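Local structure of S-adenosylmethionine-dependent methyltransferase (Clostridium acetobutylicum, 1Y8C) at residues K122-K126 and V137-D141; E205-E209 and R237-L241. The protein probably transfers methyl groups from S-adenosylmethionine to a substrate not yet identified, as other members of the Rossmann-like methyltransferase family do. All coordinates share one frame; numbering follows the deposited sequence.

Contact 1: K122-K126 and V137-D141; sequences KKYFK and VFIFD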
ATOM      1  N   LYS A 122      -5.334   8.149 -12.798  1.00 59.90           N
ATOM      2  CA  LYS A 122      -4.586   9.222 -13.440  1.00 59.65           C
ATOM      3  C   LYS A 122      -4.543  10.417 -12.495  1.00 58.66           C
ATOM      4  O   LYS A 122      -3.488  11.010 -12.285  1.00 57.92           O
ATOM      5  CB  LYS A 122      -5.245   9.618 -14.766  1.00 60.59           C
ATOM      6  CG  LYS A 122      -4.867   8.707 -15.930  1.00 64.49           C
ATOM      7  CD  LYS A 122      -5.631   9.036 -17.211  1.00 67.06           C
ATOM      8  CE  LYS A 122      -5.261   8.053 -18.324  1.00 71.07           C
ATOM      9  NZ  LYS A 122      -6.145   8.129 -19.530  1.00 70.93           N
ATOM     10  N   LYS A 123      -5.697  10.758 -11.922  1.00 57.57           N
ATOM     11  CA  LYS A 123      -5.785  11.869 -10.990  1.00 58.43           C
ATOM     12  C   LYS A 123      -4.820  11.616  -9.840  1.00 59.19           C
ATOM     13  O   LYS A 123      -4.108  12.517  -9.383  1.00 60.98           O
ATOM     14  CB  LYS A 123      -7.223  12.011 -10.481  1.00 58.91           C
ATOM     15  CG  LYS A 123      -8.190  12.455 -11.571  1.00 61.46           C
ATOM     16  CD  LYS A 123      -9.645  12.548 -11.104  1.00 66.02           C
ATOM     17  CE  LYS A 123      -9.891  13.679 -10.095  1.00 68.82           C
ATOM     18  NZ  LYS A 123      -9.403  13.400  -8.712  1.00 68.92           N
ATOM     19  N   TYR A 124      -4.796  10.369  -9.397  1.00 56.91           N
ATOM     20  CA  TYR A 124      -3.922   9.915  -8.330  1.00 56.98           C
ATOM     21  C   TYR A 124      -2.447  10.216  -8.657  1.00 54.91           C
ATOM     22  O   TYR A 124      -1.783  10.924  -7.918  1.00 54.54           O
ATOM     23  CB  TYR A 124      -4.154   8.416  -8.136  1.00 56.70           C
ATOM     24  CG  TYR A 124      -3.133   7.688  -7.308  1.00 57.52           C
ATOM     25  CD1 TYR A 124      -3.030   7.901  -5.939  1.00 58.05           C
ATOM     26  CD2 TYR A 124      -2.311   6.723  -7.893  1.00 57.48           C
ATOM     27  CE1 TYR A 124      -2.136   7.158  -5.167  1.00 58.80           C
ATOM     28  CE2 TYR A 124      -1.422   5.981  -7.141  1.00 57.41           C
ATOM     29  CZ  TYR A 124      -1.338   6.195  -5.779  1.00 59.18           C
ATOM     30  OH  TYR A 124      -0.478   5.422  -5.035  1.00 61.21           O
ATOM     31  N   PHE A 125      -1.941   9.686  -9.766  1.00 54.35           N
ATOM     32  CA  PHE A 125      -0.554   9.926 -10.144  1.00 53.93           C
ATOM     33  C   PHE A 125      -0.292  11.407 -10.270  1.00 54.51           C
ATOM     34  O   PHE A 125       0.768  11.895  -9.872  1.00 53.91           O
ATOM     35  CB  PHE A 125      -0.211   9.229 -11.467  1.00 55.06           C
ATOM     36  CG  PHE A 125      -0.057   7.730 -11.346  1.00 56.47           C
ATOM     37  CD1 PHE A 125      -0.380   6.899 -12.414  1.00 55.41           C
ATOM     38  CD2 PHE A 125       0.392   7.151 -10.159  1.00 55.01           C
ATOM     39  CE1 PHE A 125      -0.269   5.524 -12.296  1.00 57.20           C
ATOM     40  CE2 PHE A 125       0.503   5.779 -10.039  1.00 55.41           C
ATOM     41  CZ  PHE A 125       0.177   4.961 -11.107  1.00 55.36           C
ATOM     42  N   LYS A 126      -1.249  12.134 -10.834  1.00 55.57           N
ATOM     43  CA  LYS A 126      -1.081  13.574 -10.976  1.00 55.39           C
ATOM     44  C   LYS A 126      -1.031  14.192  -9.573  1.00 52.58           C
ATOM     45  O   LYS A 126      -0.176  15.029  -9.291  1.00 51.36           O
ATOM     46  CB  LYS A 126      -2.229  14.184 -11.794  1.00 57.03           C
ATOM     47  CG  LYS A 126      -2.083  15.688 -11.985  1.00 61.02           C
ATOM     48  CD  LYS A 126      -3.224  16.306 -12.789  1.00 64.69           C
ATOM     49  CE  LYS A 126      -3.269  17.840 -12.601  1.00 67.56           C
ATOM     50  NZ  LYS A 126      -1.961  18.535 -12.918  1.00 69.13           N
ATOM     51  N   VAL A 137      11.394  11.286  -4.412  1.00 57.36           N
ATOM     52  CA  VAL A 137      11.078   9.952  -4.907  1.00 53.96           C
ATOM     53  C   VAL A 137       9.704   9.467  -4.466  1.00 52.15           C
ATOM     54  O   VAL A 137       9.254   9.775  -3.363  1.00 51.53           O
ATOM     55  CB  VAL A 137      12.150   8.928  -4.445  1.00 53.47           C
ATOM     56  CG1 VAL A 137      11.794   7.534  -4.929  1.00 55.57           C
ATOM     57  CG2 VAL A 137      13.509   9.324  -4.986  1.00 54.21           C
ATOM     58  N   PHE A 138       9.035   8.724  -5.350  1.00 50.15           N
ATOM     59  CA  PHE A 138       7.714   8.164  -5.069  1.00 48.11           C
ATOM     60  C   PHE A 138       7.771   6.646  -5.245  1.00 48.61           C
ATOM     61  O   PHE A 138       8.064   6.147  -6.335  1.00 47.59           O
ATOM     62  CB  PHE A 138       6.655   8.765  -6.008  1.00 44.52           C
ATOM     63  CG  PHE A 138       5.307   8.070  -5.939  1.00 42.06           C
ATOM     64  CD1 PHE A 138       4.808   7.595  -4.718  1.00 39.62           C
ATOM     65  CD2 PHE A 138       4.524   7.920  -7.090  1.00 41.69           C
ATOM     66  CE1 PHE A 138       3.553   6.972  -4.636  1.00 36.83           C
ATOM     67  CE2 PHE A 138       3.269   7.300  -7.029  1.00 41.39           C
ATOM     68  CZ  PHE A 138       2.777   6.825  -5.789  1.00 39.39           C
ATOM     69  N   ILE A 139       7.489   5.923  -4.164  1.00 46.84           N
ATOM     70  CA  ILE A 139       7.526   4.464  -4.166  1.00 46.18           C
ATOM     71  C   ILE A 139       6.159   3.844  -3.855  1.00 47.89           C
ATOM     72  O   ILE A 139       5.529   4.175  -2.850  1.00 49.63           O
ATOM     73  CB  ILE A 139       8.579   3.962  -3.136  1.00 43.56           C
ATOM     74  CG1 ILE A 139       9.954   4.512  -3.513  1.00 45.79           C
ATOM     75  CG2 ILE A 139       8.613   2.456  -3.101  1.00 42.54           C
ATOM     76  CD1 ILE A 139      11.075   4.113  -2.574  1.00 47.62           C
ATOM     77  N   PHE A 140       5.700   2.949  -4.725  1.00 47.83           N
ATOM     78  CA  PHE A 140       4.414   2.288  -4.527  1.00 48.57           C
ATOM     79  C   PHE A 140       4.441   0.900  -5.150  1.00 49.34           C
ATOM     80  O   PHE A 140       5.247   0.631  -6.039  1.00 50.10           O
ATOM     81  CB  PHE A 140       3.291   3.107  -5.167  1.00 46.90           C
ATOM     82  CG  PHE A 140       3.290   3.074  -6.676  1.00 47.67           C
ATOM     83  CD1 PHE A 140       2.457   2.202  -7.367  1.00 46.18           C
ATOM     84  CD2 PHE A 140       4.107   3.930  -7.408  1.00 49.56           C
ATOM     85  CE1 PHE A 140       2.436   2.190  -8.765  1.00 46.45           C
ATOM     86  CE2 PHE A 140       4.089   3.920  -8.818  1.00 49.22           C
ATOM     87  CZ  PHE A 140       3.255   3.051  -9.493  1.00 45.76           C
ATOM     88  N   ASP A 141       3.566   0.012  -4.688  1.00 50.52           N
ATOM     89  CA  ASP A 141       3.524  -1.322  -5.262  1.00 51.29           C
ATOM     90  C   ASP A 141       2.125  -1.685  -5.675  1.00 51.53           C
ATOM     91  O   ASP A 141       1.157  -1.057  -5.254  1.00 51.54           O
ATOM     92  CB  ASP A 141       4.034  -2.366  -4.270  1.00 52.84           C
ATOM     93  CG  ASP A 141       3.099  -2.561  -3.095  1.00 54.73           C
ATOM     94  OD1 ASP A 141       1.995  -3.121  -3.282  1.00 55.25           O
ATOM     95  OD2 ASP A 141       3.473  -2.151  -1.979  1.00 55.20           O
TER
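Four aromatic side chains make this contact: Tyr-124 and Phe-125 reach from the helix to Phe-138 and Phe-140, alternate residues on the same face of the strand. Tyr-124 comes in with its hydroxyl leading, OH lying 3.6 Å from Phe-138 CZ at the edge of the phenylalanine ring and in its plane. Phe-125 touches both strand rings from the helix side. Its CE2 sits over one face of the Phe-140 ring, 3.9 Å from Phe-140 CZ, while its CD2 approaches the edge of Phe-138, 4.3 Å from Phe-138 CE2. The Phe-125 and Phe-140 planes are inclined at 50°, an oblique pairing with centroids 5.6 Å apart. On the strand, Phe-140 CD2 lies 3.4 Å above the Phe-138 ring plane, near its rim. Differing first torsions send the two helix rings to the strand side by side: CG of Tyr-124 is anti to its N (166°), whereas CG of Phe-125 lies beside N and anti to the carbonyl carbon (-74°). Farther out, Tyr-211 and Leu-212 of helix 205-214 pack on Phe-125, and Ile-105 and Cys-107 of strand 104-107 on Phe-138 and Phe-140. The Tyr-124 hydroxyl has a weak hydrogen bond to Thr-112 OG1. With all four residues buried, and ring carbons and that hydroxyl making the closest approaches, helix and strand are joined here by dispersion and shape rather than by directed polar bonds.

Contact 2: E205-E209 and R237-L241; sequences EEDIE and RITYL. With SO4 (sulfate ion), chain B.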
ATOM      1  N   GLU A 205       1.425  -3.748 -16.595  1.00 62.98           N
ATOM      2  CA  GLU A 205       2.574  -2.860 -16.483  1.00 64.57           C
ATOM      3  C   GLU A 205       2.604  -1.825 -17.598  1.00 66.24           C
ATOM      4  O   GLU A 205       3.056  -0.693 -17.411  1.00 65.19           O
ATOM      5  CB  GLU A 205       3.852  -3.673 -16.509  1.00 63.25           C
ATOM      6  CG  GLU A 205       3.926  -4.643 -15.386  1.00 65.31           C
ATOM      7  CD  GLU A 205       5.078  -5.600 -15.535  1.00 68.71           C
ATOM      8  OE1 GLU A 205       6.241  -5.164 -15.360  1.00 69.50           O
ATOM      9  OE2 GLU A 205       4.815  -6.787 -15.838  1.00 67.50           O
ATOM     10  N   GLU A 206       2.117  -2.229 -18.760  1.00 69.00           N
ATOM     11  CA  GLU A 206       2.064  -1.354 -19.916  1.00 71.84           C
ATOM     12  C   GLU A 206       1.117  -0.195 -19.617  1.00 71.25           C
ATOM     13  O   GLU A 206       1.413   0.957 -19.932  1.00 72.52           O
ATOM     14  CB  GLU A 206       1.568  -2.148 -21.119  1.00 75.39           C
ATOM     15  CG  GLU A 206       1.663  -1.429 -22.438  1.00 80.46           C
ATOM     16  CD  GLU A 206       0.996  -2.206 -23.564  1.00 85.48           C
ATOM     17  OE1 GLU A 206       1.095  -1.759 -24.731  1.00 88.58           O
ATOM     18  OE2 GLU A 206       0.367  -3.261 -23.285  1.00 86.07           O
ATOM     19  N   ASP A 207      -0.018  -0.508 -19.000  1.00 69.91           N
ATOM     20  CA  ASP A 207      -1.015   0.500 -18.640  1.00 69.08           C
ATOM     21  C   ASP A 207      -0.515   1.416 -17.533  1.00 67.56           C
ATOM     22  O   ASP A 207      -0.774   2.616 -17.543  1.00 65.94           O
ATOM     23  CB  ASP A 207      -2.297  -0.174 -18.160  1.00 70.16           C
ATOM     24  CG  ASP A 207      -2.970  -0.987 -19.241  1.00 71.69           C
ATOM     25  OD1 ASP A 207      -3.739  -1.913 -18.876  1.00 73.54           O
ATOM     26  OD2 ASP A 207      -2.735  -0.698 -20.442  1.00 67.32           O
ATOM     27  N   ILE A 208       0.178   0.838 -16.563  1.00 66.11           N
ATOM     28  CA  ILE A 208       0.695   1.624 -15.464  1.00 65.99           C
ATOM     29  C   ILE A 208       1.740   2.595 -15.988  1.00 67.81           C
ATOM     30  O   ILE A 208       1.725   3.783 -15.665  1.00 66.64           O
ATOM     31  CB  ILE A 208       1.334   0.728 -14.394  1.00 64.04           C
ATOM     32  CG1 ILE A 208       0.252  -0.093 -13.690  1.00 62.38           C
ATOM     33  CG2 ILE A 208       2.116   1.585 -13.402  1.00 62.29           C
ATOM     34  CD1 ILE A 208      -0.707   0.730 -12.843  1.00 58.78           C
ATOM     35  N   GLU A 209       2.656   2.076 -16.798  1.00 69.43           N
ATOM     36  CA  GLU A 209       3.711   2.888 -17.366  1.00 70.10           C
ATOM     37  C   GLU A 209       3.121   4.067 -18.129  1.00 70.44           C
ATOM     38  O   GLU A 209       3.606   5.194 -18.008  1.00 70.32           O
ATOM     39  CB  GLU A 209       4.591   2.024 -18.272  1.00 71.79           C
ATOM     40  CG  GLU A 209       5.863   1.526 -17.565  1.00 77.01           C
ATOM     41  CD  GLU A 209       5.969   0.003 -17.433  1.00 77.60           C
ATOM     42  OE1 GLU A 209       6.140  -0.680 -18.468  1.00 77.65           O
ATOM     43  OE2 GLU A 209       5.892  -0.503 -16.289  1.00 76.37           O
ATOM     44  N   ARG A 237       4.107  -9.243  -7.046  1.00 46.02           N
ATOM     45  CA  ARG A 237       4.034  -7.888  -6.511  1.00 45.92           C
ATOM     46  C   ARG A 237       5.127  -7.018  -7.112  1.00 46.00           C
ATOM     47  O   ARG A 237       6.310  -7.257  -6.909  1.00 45.45           O
ATOM     48  CB  ARG A 237       4.163  -7.909  -4.978  1.00 45.02           C
ATOM     49  CG  ARG A 237       3.959  -6.539  -4.345  1.00 44.80           C
ATOM     50  CD  ARG A 237       4.051  -6.562  -2.825  1.00 43.79           C
ATOM     51  NE  ARG A 237       2.999  -7.349  -2.197  1.00 46.60           N
ATOM     52  CZ  ARG A 237       1.752  -6.933  -1.980  1.00 50.55           C
ATOM     53  NH1 ARG A 237       1.371  -5.714  -2.339  1.00 51.50           N
ATOM     54  NH2 ARG A 237       0.870  -7.745  -1.397  1.00 50.65           N
ATOM     55  N   ILE A 238       4.718  -5.997  -7.848  1.00 46.43           N
ATOM     56  CA  ILE A 238       5.662  -5.112  -8.488  1.00 46.87           C
ATOM     57  C   ILE A 238       5.880  -3.809  -7.734  1.00 49.24           C
ATOM     58  O   ILE A 238       4.927  -3.106  -7.390  1.00 50.51           O
ATOM     59  CB  ILE A 238       5.205  -4.803  -9.930  1.00 46.97           C
ATOM     60  CG1 ILE A 238       5.168  -6.111 -10.736  1.00 47.64           C
ATOM     61  CG2 ILE A 238       6.122  -3.766 -10.549  1.00 43.49           C
ATOM     62  CD1 ILE A 238       4.566  -6.018 -12.129  1.00 46.06           C
ATOM     63  N   THR A 239       7.140  -3.489  -7.458  1.00 52.39           N
ATOM     64  CA  THR A 239       7.431  -2.244  -6.763  1.00 53.11           C
ATOM     65  C   THR A 239       8.021  -1.219  -7.714  1.00 53.46           C
ATOM     66  O   THR A 239       9.089  -1.425  -8.272  1.00 55.79           O
ATOM     67  CB  THR A 239       8.401  -2.450  -5.603  1.00 53.44           C
ATOM     68  OG1 THR A 239       7.782  -3.261  -4.588  1.00 55.35           O
ATOM     69  CG2 THR A 239       8.776  -1.094  -5.003  1.00 53.93           C
ATOM     70  N   TYR A 240       7.299  -0.123  -7.909  1.00 53.98           N
ATOM     71  CA  TYR A 240       7.751   0.950  -8.777  1.00 52.27           C
ATOM     72  C   TYR A 240       8.438   2.049  -7.973  1.00 53.81           C
ATOM     73  O   TYR A 240       8.072   2.346  -6.828  1.00 53.82           O
ATOM     74  CB  TYR A 240       6.586   1.594  -9.522  1.00 51.62           C
ATOM     75  CG  TYR A 240       6.074   0.831 -10.721  1.00 50.50           C
ATOM     76  CD1 TYR A 240       5.058  -0.120 -10.590  1.00 50.01           C
ATOM     77  CD2 TYR A 240       6.576   1.090 -11.996  1.00 50.69           C
ATOM     78  CE1 TYR A 240       4.547  -0.790 -11.695  1.00 47.87           C
ATOM     79  CE2 TYR A 240       6.077   0.426 -13.114  1.00 52.10           C
ATOM     80  CZ  TYR A 240       5.059  -0.513 -12.952  1.00 51.39           C
ATOM     81  OH  TYR A 240       4.556  -1.145 -14.064  1.00 56.08           O
ATOM     82  N   LEU A 241       9.434   2.656  -8.601  1.00 55.62           N
ATOM     83  CA  LEU A 241      10.180   3.747  -8.005  1.00 56.42           C
ATOM     84  C   LEU A 241      10.229   4.853  -9.056  1.00 56.28           C
ATOM     85  O   LEU A 241      10.865   4.701 -10.093  1.00 52.56           O
ATOM     86  CB  LEU A 241      11.583   3.283  -7.669  1.00 58.95           C
ATOM     87  CG  LEU A 241      12.097   3.986  -6.422  1.00 63.51           C
ATOM     88  CD1 LEU A 241      12.670   2.939  -5.474  1.00 64.70           C
ATOM     89  CD2 LEU A 241      13.125   5.047  -6.796  1.00 62.63           C
TER
HETATM   90  S   SO4 B 301       2.104  -6.516 -19.547  1.00115.86           S
HETATM   91  O1  SO4 B 301       3.390  -6.950 -18.960  1.00114.31           O
HETATM   92  O2  SO4 B 301       2.160  -5.070 -19.840  1.00114.54           O
HETATM   93  O3  SO4 B 301       1.859  -7.263 -20.803  1.00115.39           O
HETATM   94  O4  SO4 B 301       1.007  -6.790 -18.594  1.00113.97           O
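Tyr-240 points its phenol from the strand into the first turn of helix 205-214, where Ile-208 and Glu-209 receive it from different directions. Ile-208 lies over one ring face: its CG2 is 4.0 Å from the ring centroid, 28° off the normal, a CH-pi contact displaced toward CZ. Glu-209 meets the ring's edge instead, with OE2 in the ring plane and its carboxylate plane turned 51° from the ring. Tyr-240 OH donates a 2.7 Å hydrogen bond to Glu-209 OE2, arriving nearly along the carboxylate C-O axis. A bend at chi2 (118°) folds the Glu-209 chain back to the phenol. Glu-205 runs across Ile-238 at about a right angle, its CD 3.5 Å from Ile-238 CD1, and its CB lies 3.6 Å from Tyr-240 OH. The extended chain of Glu-205 carries OE1 to a salt bridge with Lys-222 of strand 217-224; the same lysine makes a weak, long ion pair with Glu-209 OE2, which would probably favour a charged carboxylate on both acids. At the helix start a sulfate, probably from the crystallisation liquor, accepts a 3.0 Å hydrogen bond from Glu-206 N through O2, consistent with the anion-attracting N-terminal end of a helix. On the same side of the ring as Ile-208, but well offset, the Phe-140 ring lies nearly parallel to that of Tyr-240. Helix 205-214 thus packs on strand 237-244, the antiparallel strand inserted between 136-143 and 217-224, giving the 3-2-1-4-5-7-6 order characteristic of the Rossmann-like class I methyltransferase fold.

In the fold
Contacts 1 and 2 each lay a helix against strand 136-143 or 237-244, neighbours that run antiparallel to each other in the mixed seven-strand sheet. Both are buried, but contact 1 involves buried residues alone, whereas contact 2 includes partly exposed Glu-205 and Glu-209. The chemistry follows: aromatic packing in the first, a phenol-carboxylate bond beside apolar contacts in the second. The helices run differently too, 122-126 at 146° to its strand and 205-209 at 21°. Between the strands, Phe-140 O and Tyr-240 N form a probable 2.9 Å hydrogen bond, and the buried salt bridge from Asp-141 OD1 to Arg-237 NH1 spans 2.8 Å. Helix 205-214 also reaches Phe-125, tying both contacts into one layer.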